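Local coordinates for protein secretion chaperonin CsaA (Picrophilus torridus, PDB 5ZDI) that probably binds tRNA through an OB-type domain and is thought to act as a protein-secretion chaperone, at residues 33-47 with 73-85. Sequence-based numbering, arbitrary orientation. Where two conformers were deposited one is given.
Sequences LKIYFGDIIGYKNSS and QIANFISEVLVLG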
loop_
_atom_site.group_PDB
_atom_site.type_symbol
_atom_site.label_atom_id
_atom_site.label_comp_id
_atom_site.label_asym_id
_atom_site.label_seq_id
_atom_site.Cartn_x
_atom_site.Cartn_y
_atom_site.Cartn_z
ATOM N N LEU A 33 15.376 10.093 -0.919
ATOM C CA LEU A 33 15.562 8.682 -0.772
ATOM C C LEU A 33 16.052 8.046 -2.075
ATOM O O LEU A 33 15.551 8.376 -3.137
ATOM C CB LEU A 33 14.188 7.997 -0.520
ATOM C CG LEU A 33 13.341 8.527 0.588
ATOM C CD1 LEU A 33 12.083 7.685 0.722
ATOM C CD2 LEU A 33 14.113 8.448 1.879
ATOM N N LYS A 34 17.042 7.161 -1.962
ATOM C CA LYS A 34 17.512 6.325 -3.055
ATOM C C LYS A 34 17.070 4.903 -2.729
ATOM O O LYS A 34 17.440 4.334 -1.717
ATOM C CB LYS A 34 19.006 6.471 -3.248
ATOM C CG LYS A 34 19.493 5.515 -4.313
ATOM C CD LYS A 34 20.957 5.813 -4.592
ATOM C CE LYS A 34 21.515 4.799 -5.535
ATOM N NZ LYS A 34 22.815 5.406 -5.944
ATOM N N ILE A 35 16.203 4.355 -3.597
ATOM C CA ILE A 35 15.436 3.130 -3.306
ATOM C C ILE A 35 15.722 2.108 -4.423
ATOM O O ILE A 35 15.722 2.466 -5.644
ATOM C CB ILE A 35 13.934 3.443 -3.332
ATOM C CG1 ILE A 35 13.642 4.614 -2.422
ATOM C CG2 ILE A 35 13.114 2.224 -2.992
ATOM C CD1 ILE A 35 12.219 5.066 -2.379
ATOM N N TYR A 36 15.936 0.879 -4.005
ATOM C CA TYR A 36 16.232 -0.242 -4.948
ATOM C C TYR A 36 14.963 -1.008 -5.168
ATOM O O TYR A 36 14.293 -1.339 -4.220
ATOM C CB TYR A 36 17.277 -1.161 -4.350
ATOM C CG TYR A 36 17.642 -2.337 -5.270
ATOM C CD1 TYR A 36 18.227 -2.113 -6.524
ATOM C CD2 TYR A 36 17.415 -3.670 -4.868
ATOM C CE1 TYR A 36 18.591 -3.188 -7.340
ATOM C CE2 TYR A 36 17.705 -4.744 -5.728
ATOM C CZ TYR A 36 18.300 -4.482 -6.939
ATOM O OH TYR A 36 18.607 -5.553 -7.772
ATOM N N PHE A 37 14.620 -1.263 -6.444
ATOM C CA PHE A 37 13.359 -1.889 -6.847
ATOM C C PHE A 37 13.645 -3.173 -7.660
ATOM O O PHE A 37 12.829 -3.632 -8.441
ATOM C CB PHE A 37 12.608 -0.884 -7.709
ATOM C CG PHE A 37 11.913 0.172 -6.903
ATOM C CD1 PHE A 37 10.708 -0.111 -6.234
ATOM C CD2 PHE A 37 12.400 1.470 -6.860
ATOM C CE1 PHE A 37 10.052 0.838 -5.466
ATOM C CE2 PHE A 37 11.730 2.458 -6.115
ATOM C CZ PHE A 37 10.590 2.150 -5.418
ATOM N N GLY A 38 14.831 -3.730 -7.494
ATOM C CA GLY A 38 15.123 -5.057 -8.083
ATOM C C GLY A 38 15.978 -4.888 -9.349
ATOM O O GLY A 38 16.198 -3.758 -9.864
ATOM N N ASP A 39 16.285 -6.009 -9.975
ATOM C CA ASP A 39 17.236 -6.104 -11.083
ATOM C C ASP A 39 16.804 -5.451 -12.378
ATOM O O ASP A 39 17.638 -5.244 -13.294
ATOM C CB ASP A 39 17.519 -7.583 -11.463
ATOM C CG ASP A 39 18.252 -8.356 -10.402
ATOM O OD1 ASP A 39 19.230 -7.836 -9.803
ATOM O OD2 ASP A 39 17.847 -9.522 -10.177
ATOM N N ILE A 40 15.501 -5.289 -12.581
ATOM C CA ILE A 40 14.991 -4.714 -13.812
ATOM C C ILE A 40 14.761 -3.201 -13.673
ATOM O O ILE A 40 15.254 -2.386 -14.465
ATOM C CB ILE A 40 13.708 -5.444 -14.263
ATOM C CG1 ILE A 40 14.052 -6.910 -14.587
ATOM C CG2 ILE A 40 13.077 -4.747 -15.449
ATOM C CD1 ILE A 40 12.869 -7.857 -14.448
ATOM N N ILE A 41 14.056 -2.786 -12.625
ATOM C CA ILE A 41 13.824 -1.334 -12.442
ATOM C C ILE A 41 15.097 -0.565 -11.993
ATOM O O ILE A 41 15.381 0.556 -12.387
ATOM C CB ILE A 41 12.663 -1.100 -11.455
ATOM C CG1 ILE A 41 11.397 -1.717 -12.097
ATOM C CG2 ILE A 41 12.445 0.416 -11.176
ATOM C CD1 ILE A 41 10.255 -1.862 -11.124
ATOM N N GLY A 42 15.847 -1.221 -11.171
ATOM C CA GLY A 42 17.012 -0.652 -10.508
ATOM C C GLY A 42 16.690 0.395 -9.461
ATOM O O GLY A 42 15.701 0.231 -8.726
ATOM N N TYR A 43 17.543 1.443 -9.383
ATOM C CA TYR A 43 17.394 2.487 -8.362
ATOM C C TYR A 43 16.545 3.631 -8.841
ATOM O O TYR A 43 16.651 4.070 -9.992
ATOM C CB TYR A 43 18.783 3.031 -7.972
ATOM C CG TYR A 43 19.568 2.040 -7.179
ATOM C CD1 TYR A 43 19.432 1.950 -5.801
ATOM C CD2 TYR A 43 20.423 1.135 -7.794
ATOM C CE1 TYR A 43 20.148 1.010 -5.050
ATOM C CE2 TYR A 43 21.104 0.183 -7.038
ATOM C CZ TYR A 43 21.001 0.161 -5.676
ATOM O OH TYR A 43 21.734 -0.799 -4.991
ATOM N N LYS A 44 15.726 4.194 -7.955
ATOM C CA LYS A 44 14.950 5.373 -8.260
ATOM C C LYS A 44 15.056 6.252 -7.018
ATOM O O LYS A 44 15.127 5.750 -5.874
ATOM C CB LYS A 44 13.504 5.042 -8.526
ATOM C CG LYS A 44 13.170 4.124 -9.705
ATOM C CD LYS A 44 13.462 4.836 -11.008
ATOM C CE LYS A 44 13.381 3.851 -12.199
ATOM N NZ LYS A 44 13.975 4.503 -13.446
ATOM N N ASN A 45 14.950 7.536 -7.247
ATOM C CA ASN A 45 14.968 8.528 -6.204
ATOM C C ASN A 45 13.564 8.978 -5.925
ATOM O O ASN A 45 12.666 8.965 -6.791
ATOM C CB ASN A 45 15.785 9.743 -6.635
ATOM C CG ASN A 45 17.281 9.458 -6.761
ATOM O OD1 ASN A 45 17.876 8.591 -6.066
ATOM N ND2 ASN A 45 17.888 10.202 -7.650
ATOM N N SER A 46 13.342 9.437 -4.699
ATOM C CA SER A 46 12.048 9.913 -4.250
ATOM C C SER A 46 12.239 11.023 -3.250
ATOM O O SER A 46 13.172 10.981 -2.442
ATOM C CB SER A 46 11.229 8.801 -3.629
ATOM O OG SER A 46 9.916 9.258 -3.458
ATOM N N SER A 47 11.390 12.012 -3.324
ATOM C CA SER A 47 11.176 12.963 -2.224
ATOM C C SER A 47 10.071 12.507 -1.289
ATOM O O SER A 47 8.966 12.204 -1.735
ATOM C CB SER A 47 10.854 14.368 -2.768
ATOM O OG SER A 47 10.574 15.262 -1.691
ATOM N N GLN A 73 9.762 17.151 -11.056
ATOM C CA GLN A 73 10.799 18.073 -10.611
ATOM C C GLN A 73 10.327 18.796 -9.336
ATOM O O GLN A 73 9.191 19.315 -9.265
ATOM C CB GLN A 73 11.065 19.100 -11.677
ATOM C CG GLN A 73 12.226 20.029 -11.350
ATOM C CD GLN A 73 13.495 19.650 -12.048
ATOM O OE1 GLN A 73 13.466 19.052 -13.135
ATOM N NE2 GLN A 73 14.627 20.012 -11.451
ATOM N N ILE A 74 11.196 18.842 -8.328
ATOM C CA ILE A 74 10.941 19.618 -7.146
ATOM C C ILE A 74 12.274 20.334 -6.892
ATOM O O ILE A 74 13.320 19.688 -6.713
ATOM C CB ILE A 74 10.599 18.744 -5.935
ATOM C CG1 ILE A 74 9.389 17.851 -6.218
ATOM C CG2 ILE A 74 10.361 19.621 -4.690
ATOM C CD1 ILE A 74 9.118 16.788 -5.188
ATOM N N ALA A 75 12.260 21.676 -6.966
ATOM C CA ALA A 75 13.492 22.449 -7.041
ATOM C C ALA A 75 14.424 21.872 -8.074
ATOM O O ALA A 75 14.025 21.695 -9.221
ATOM C CB ALA A 75 14.147 22.575 -5.641
ATOM N N ASN A 76 15.652 21.563 -7.678
ATOM C CA ASN A 76 16.682 20.914 -8.490
ATOM C C ASN A 76 16.768 19.374 -8.392
ATOM O O ASN A 76 17.775 18.784 -8.753
ATOM C CB ASN A 76 18.038 21.440 -7.998
ATOM C CG ASN A 76 18.330 21.039 -6.536
ATOM O OD1 ASN A 76 17.432 21.015 -5.663
ATOM N ND2 ASN A 76 19.595 20.713 -6.263
ATOM N N PHE A 77 15.720 18.724 -7.886
ATOM C CA PHE A 77 15.731 17.269 -7.644
ATOM C C PHE A 77 14.586 16.657 -8.442
ATOM O O PHE A 77 13.522 17.270 -8.552
ATOM C CB PHE A 77 15.510 17.070 -6.150
ATOM C CG PHE A 77 15.435 15.631 -5.711
ATOM C CD1 PHE A 77 16.545 14.800 -5.748
ATOM C CD2 PHE A 77 14.222 15.118 -5.276
ATOM C CE1 PHE A 77 16.439 13.476 -5.301
ATOM C CE2 PHE A 77 14.123 13.783 -4.841
ATOM C CZ PHE A 77 15.217 12.974 -4.847
ATOM N N ILE A 78 14.800 15.462 -8.967
ATOM C CA ILE A 78 13.735 14.732 -9.656
ATOM C C ILE A 78 13.304 13.541 -8.803
ATOM O O ILE A 78 14.085 12.601 -8.593
ATOM C CB ILE A 78 14.199 14.249 -11.049
ATOM C CG1 ILE A 78 14.603 15.455 -11.891
ATOM C CG2 ILE A 78 13.097 13.466 -11.731
ATOM C CD1 ILE A 78 15.307 15.062 -13.172
ATOM N N SER A 79 12.040 13.589 -8.425
ATOM C CA SER A 79 11.397 12.534 -7.661
ATOM C C SER A 79 10.757 11.608 -8.693
ATOM O O SER A 79 9.847 12.012 -9.412
ATOM C CB SER A 79 10.391 13.072 -6.719
ATOM O OG SER A 79 9.857 12.011 -5.941
ATOM N N GLU A 80 11.203 10.363 -8.687
ATOM C CA GLU A 80 10.865 9.374 -9.720
ATOM C C GLU A 80 9.781 8.428 -9.324
ATOM O O GLU A 80 9.200 7.767 -10.195
ATOM C CB GLU A 80 12.052 8.590 -10.123
ATOM C CG GLU A 80 13.111 9.464 -10.790
ATOM C CD GLU A 80 14.448 8.709 -10.998
ATOM O OE1 GLU A 80 15.073 8.166 -10.043
ATOM O OE2 GLU A 80 14.918 8.703 -12.171
ATOM N N VAL A 81 9.607 8.253 -8.015
ATOM C CA VAL A 81 8.533 7.339 -7.480
ATOM C C VAL A 81 7.858 8.013 -6.275
ATOM O O VAL A 81 8.432 8.900 -5.652
ATOM C CB VAL A 81 9.075 5.971 -7.016
ATOM C CG1 VAL A 81 9.703 5.200 -8.172
ATOM C CG2 VAL A 81 10.074 6.114 -5.872
ATOM N N LEU A 82 6.655 7.533 -5.957
ATOM C CA LEU A 82 5.871 8.025 -4.813
ATOM C C LEU A 82 5.873 6.899 -3.791
ATOM O O LEU A 82 5.291 5.815 -4.072
ATOM C CB LEU A 82 4.427 8.310 -5.218
ATOM C CG LEU A 82 3.445 8.744 -4.091
ATOM C CD1 LEU A 82 3.871 10.077 -3.502
ATOM C CD2 LEU A 82 2.020 8.619 -4.532
ATOM N N VAL A 83 6.428 7.177 -2.633
ATOM C CA VAL A 83 6.449 6.248 -1.531
ATOM C C VAL A 83 5.106 6.366 -0.777
ATOM O O VAL A 83 4.671 7.478 -0.506
ATOM C CB VAL A 83 7.598 6.516 -0.611
ATOM C CG1 VAL A 83 7.604 5.519 0.576
ATOM C CG2 VAL A 83 8.875 6.326 -1.375
ATOM N N LEU A 84 4.453 5.240 -0.482
ATOM C CA LEU A 84 3.076 5.287 0.056
ATOM C C LEU A 84 3.119 5.286 1.531
ATOM O O LEU A 84 3.815 4.434 2.157
ATOM C CB LEU A 84 2.252 4.106 -0.414
ATOM C CG LEU A 84 2.123 4.166 -1.966
ATOM C CD1 LEU A 84 1.207 3.023 -2.340
ATOM C CD2 LEU A 84 1.682 5.516 -2.443
ATOM N N GLY A 85 2.340 6.176 2.100
ATOM C CA GLY A 85 2.163 6.136 3.546
ATOM C C GLY A 85 0.788 6.634 3.925
ATOM O O GLY A 85 0.192 7.313 3.147
HETATM O O HOH W 1 17.632 7.206 -10.188
HETATM O O HOH W 2 16.014 6.309 -13.253
HETATM O O HOH W 3 16.517 12.078 -9.241
HETATM O O HOH W 4 7.351 9.829 -2.070
#
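Glu80 and Asn45 grip each other twice: Asn45 N gives a nearly straight bond (165°) to Glu80 OE1, 2.9 Å away on its anti lone pair, while Asn45 O takes Glu80 N at 2.8 Å and, more weakly, Val81 N. Glutamate suits this place because its chain, extended beyond CG, carries a carboxylate back to the strand edge; water joins its OE2 to Lys44 NZ, which stands 4.5 Å off, too far for a salt bridge. Shortened to alanine, this residue would probably leave Asn45 N without its acceptor and Lys44 without the negative charge near it.

Two serines, small enough for close backbone approach, continue the link. With its hydroxyl anti to the backbone N (chi1 -169°), Ser46 OG reaches Val81 O at 2.7 Å from above the carbonyl plane, and Ser79 OG accepts Ser47 N at 3.0 Å. Beside them the Phe77 ring turns its edge to the Ser46–Ser47 peptide, CE2 lying 3.6 Å from Ser47 N, and also meets Phe23.

Next to this polar seam the contact turns apolar. Val81 sets CG1 against Lys44 CB and the Phe37 ring, and CG2 against Ser46 CB; Val83 CG2 packs on Ile35 CD1 at 3.7 Å. Ala65 and Ile63 of strand 62-66 and Leu94 of strand 91-97 extend this apolar side.

Strands 43-47 and 77-79 cross at 102°, so the hairpin 33-47 meets the broken strand 77-88 through a few local bonds rather than a continuous ladder, consistent with the meeting of strands 43-48 and 77-88 that helps close the five-stranded OB-fold barrel.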